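Local atomic coordinates of Rd1NTF2_04 (Synthetic construct, PDB entry 6W3G), a protein that is a de novo designed member of the NTF2-like fold, probably made to test how pocket shape can be varied. Residues R12-E17 / G109-K114. Sequence-based numbering, arbitrary orientation.
Sequences RKFADE and GRAQIK
F14 reaches from helix 11-24 to strand 111-118 and meets A111 and I113 with different parts of its ring. The methyl of A111 lies over one face, displaced toward the rim. A111 CB lies 4.2 Å from the F14 ring centroid and 24° off the ring normal, a CH-pi contact. I113 comes in at the ring edge, near the ring plane. I113 CG1 is 3.4 Å from F14 CZ. I113 CD1 is 3.9 Å from F14 CZ. F14 has CG anti to the backbone N (chi1 179°), which carries the ring out from the helix to the strand. The helix here packs against the curved sheet of an NTF2-like fold, and the two segment axes run at 55° with a closest approach of 10.1 Å. A104 of the adjacent strand 94-106 and I83 of strand 80-91 also touch F14. A111 O makes a van der Waals contact near the rim, 3.3 Å from F14 CE1, tilted from the plane on the side of the A111 methyl. No hydrogen bond links the two segments. An alanine here in place of F14 is likely to open a gap between helix and strand, leaving A111 CB and I113 CG1 without their aromatic partner. I113 is also tied by backbone hydrogen bonds to L33 and D35.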
ATOM      1  N   ARG A  12      10.134   2.600  -9.505  1.00 27.19           N
ATOM      2  CA  ARG A  12       9.609   1.280  -9.843  1.00 28.11           C
ATOM      3  C   ARG A  12      10.061   0.237  -8.826  1.00 26.92           C
ATOM      4  O   ARG A  12       9.275  -0.632  -8.421  1.00 28.80           O
ATOM      5  CB  ARG A  12      10.060   0.901 -11.254  1.00 37.78           C
ATOM      6  CG  ARG A  12       9.804  -0.537 -11.652  1.00 40.28           C
ATOM      7  CD  ARG A  12       8.331  -0.897 -11.615  1.00 38.97           C
ATOM      8  NE  ARG A  12       7.559  -0.159 -12.615  1.00 37.53           N
ATOM      9  CZ  ARG A  12       6.270  -0.361 -12.861  1.00 41.32           C
ATOM     10  NH1 ARG A  12       5.591  -1.290 -12.189  1.00 37.99           N
ATOM     11  NH2 ARG A  12       5.651   0.358 -13.787  1.00 48.40           N
ATOM     12  N   LYS A  13      11.323   0.311  -8.404  1.00 30.08           N
ATOM     13  CA  LYS A  13      11.799  -0.567  -7.343  1.00 31.42           C
ATOM     14  C   LYS A  13      10.944  -0.409  -6.097  1.00 28.16           C
ATOM     15  O   LYS A  13      10.528  -1.397  -5.481  1.00 26.92           O
ATOM     16  CB  LYS A  13      13.261  -0.257  -7.030  1.00 35.59           C
ATOM     17  CG  LYS A  13      13.838  -1.052  -5.870  1.00 44.50           C
ATOM     18  CD  LYS A  13      15.196  -0.495  -5.460  1.00 53.85           C
ATOM     19  N   PHE A  14      10.660   0.841  -5.726  1.00 28.14           N
ATOM     20  CA  PHE A  14       9.831   1.113  -4.558  1.00 27.58           C
ATOM     21  C   PHE A  14       8.455   0.477  -4.704  1.00 28.20           C
ATOM     22  O   PHE A  14       7.971  -0.201  -3.791  1.00 26.43           O
ATOM     23  CB  PHE A  14       9.736   2.627  -4.354  1.00 29.13           C
ATOM     24  CG  PHE A  14       8.879   3.022  -3.201  1.00 32.24           C
ATOM     25  CD1 PHE A  14       9.388   3.027  -1.919  1.00 39.33           C
ATOM     26  CD2 PHE A  14       7.565   3.373  -3.401  1.00 31.83           C
ATOM     27  CE1 PHE A  14       8.602   3.379  -0.864  1.00 43.83           C
ATOM     28  CE2 PHE A  14       6.770   3.725  -2.338  1.00 37.15           C
ATOM     29  CZ  PHE A  14       7.294   3.722  -1.078  1.00 38.14           C
ATOM     30  N   ALA A  15       7.810   0.669  -5.859  1.00 24.85           N
ATOM     31  CA  ALA A  15       6.495   0.072  -6.090  1.00 22.17           C
ATOM     32  C   ALA A  15       6.550  -1.449  -6.002  1.00 24.95           C
ATOM     33  O   ALA A  15       5.678  -2.073  -5.394  1.00 28.83           O
ATOM     34  CB  ALA A  15       5.962   0.500  -7.458  1.00 25.24           C
ATOM     35  N   ASP A  16       7.577  -2.059  -6.599  1.00 24.49           N
ATOM     36  CA  ASP A  16       7.745  -3.506  -6.519  1.00 28.27           C
ATOM     37  C   ASP A  16       7.867  -3.974  -5.070  1.00 31.03           C
ATOM     38  O   ASP A  16       7.283  -4.993  -4.684  1.00 30.98           O
ATOM     39  CB  ASP A  16       8.989  -3.947  -7.298  1.00 32.63           C
ATOM     40  CG  ASP A  16       8.776  -3.939  -8.809  1.00 43.98           C
ATOM     41  OD1 ASP A  16       7.610  -3.953  -9.251  1.00 37.85           O
ATOM     42  OD2 ASP A  16       9.778  -3.922  -9.560  1.00 38.48           O
ATOM     43  N   GLU A  17       8.664  -3.267  -4.267  1.00 29.49           N
ATOM     44  CA  GLU A  17       8.830  -3.647  -2.867  1.00 27.06           C
ATOM     45  C   GLU A  17       7.518  -3.515  -2.115  1.00 26.44           C
ATOM     46  O   GLU A  17       7.175  -4.359  -1.275  1.00 25.42           O
ATOM     47  CB  GLU A  17       9.912  -2.784  -2.217  1.00 27.77           C
ATOM     48  CG  GLU A  17      11.324  -3.166  -2.623  1.00 41.07           C
ATOM     49  CD  GLU A  17      12.372  -2.237  -2.027  1.00 53.40           C
ATOM     50  OE1 GLU A  17      11.992  -1.253  -1.357  1.00 55.05           O
ATOM     51  OE2 GLU A  17      13.578  -2.485  -2.237  1.00 59.25           O
ATOM     52  N   GLY A 109      16.524  10.290  -1.921  1.00114.56           N
ATOM     53  CA  GLY A 109      17.300   9.092  -1.666  1.00106.01           C
ATOM     54  C   GLY A 109      16.489   7.960  -1.062  1.00 88.43           C
ATOM     55  O   GLY A 109      16.675   6.796  -1.417  1.00 87.15           O
ATOM     56  N   ARG A 110      15.580   8.305  -0.154  1.00 67.78           N
ATOM     57  CA  ARG A 110      14.792   7.330   0.598  1.00 55.25           C
ATOM     58  C   ARG A 110      13.318   7.705   0.501  1.00 41.45           C
ATOM     59  O   ARG A 110      12.887   8.695   1.098  1.00 43.70           O
ATOM     60  CB  ARG A 110      15.273   7.289   2.051  1.00 63.95           C
ATOM     61  CG  ARG A 110      14.548   6.335   2.980  1.00 75.58           C
ATOM     62  CD  ARG A 110      15.344   6.175   4.277  1.00 83.60           C
ATOM     63  NE  ARG A 110      14.497   5.938   5.443  1.00 83.57           N
ATOM     64  CZ  ARG A 110      14.075   4.742   5.842  1.00 82.26           C
ATOM     65  NH1 ARG A 110      13.312   4.642   6.921  1.00 85.99           N
ATOM     66  NH2 ARG A 110      14.403   3.650   5.165  1.00 78.10           N
ATOM     67  N   ALA A 111      12.542   6.921  -0.251  1.00 36.23           N
ATOM     68  CA  ALA A 111      11.121   7.189  -0.437  1.00 34.93           C
ATOM     69  C   ALA A 111      10.319   6.489   0.652  1.00 33.26           C
ATOM     70  O   ALA A 111      10.542   5.309   0.937  1.00 34.87           O
ATOM     71  CB  ALA A 111      10.653   6.723  -1.817  1.00 38.24           C
ATOM     72  N   GLN A 112       9.395   7.224   1.268  1.00 27.42           N
ATOM     73  CA  GLN A 112       8.534   6.679   2.301  1.00 24.80           C
ATOM     74  C   GLN A 112       7.089   7.086   2.039  1.00 20.95           C
ATOM     75  O   GLN A 112       6.818   8.227   1.625  1.00 23.03           O
ATOM     76  CB  GLN A 112       8.982   7.148   3.683  1.00 30.75           C
ATOM     77  CG  GLN A 112      10.277   6.480   4.155  1.00 33.46           C
ATOM     78  CD  GLN A 112      10.408   6.499   5.653  1.00 38.79           C
ATOM     79  OE1 GLN A 112      10.786   5.506   6.267  1.00 51.50           O
ATOM     80  NE2 GLN A 112      10.094   7.634   6.254  1.00 37.36           N
ATOM     81  N   ILE A 113       6.175   6.160   2.301  1.00 20.17           N
ATOM     82  CA  ILE A 113       4.750   6.357   2.066  1.00 19.15           C
ATOM     83  C   ILE A 113       4.168   7.265   3.140  1.00 18.96           C
ATOM     84  O   ILE A 113       4.239   6.948   4.334  1.00 20.18           O
ATOM     85  CB  ILE A 113       4.013   5.009   2.037  1.00 20.13           C
ATOM     86  CG1 ILE A 113       4.566   4.151   0.907  1.00 23.85           C
ATOM     87  CG2 ILE A 113       2.526   5.216   1.871  1.00 19.20           C
ATOM     88  CD1 ILE A 113       4.223   2.698   1.023  1.00 26.19           C
ATOM     89  N   LYS A 114       3.563   8.372   2.716  1.00 18.61           N
ATOM     90  CA  LYS A 114       2.893   9.313   3.605  1.00 20.56           C
ATOM     91  C   LYS A 114       1.395   9.079   3.690  1.00 17.40           C
ATOM     92  O   LYS A 114       0.801   9.289   4.754  1.00 20.30           O
ATOM     93  CB  LYS A 114       3.134  10.760   3.131  1.00 20.76           C
ATOM     94  CG  LYS A 114       4.575  11.225   3.206  1.00 25.71           C
ATOM     95  CD  LYS A 114       5.080  11.303   4.654  1.00 31.15           C
ATOM     96  CE  LYS A 114       4.358  12.375   5.471  1.00 38.11           C
ATOM     97  NZ  LYS A 114       4.420  13.713   4.815  1.00 51.74           N
TER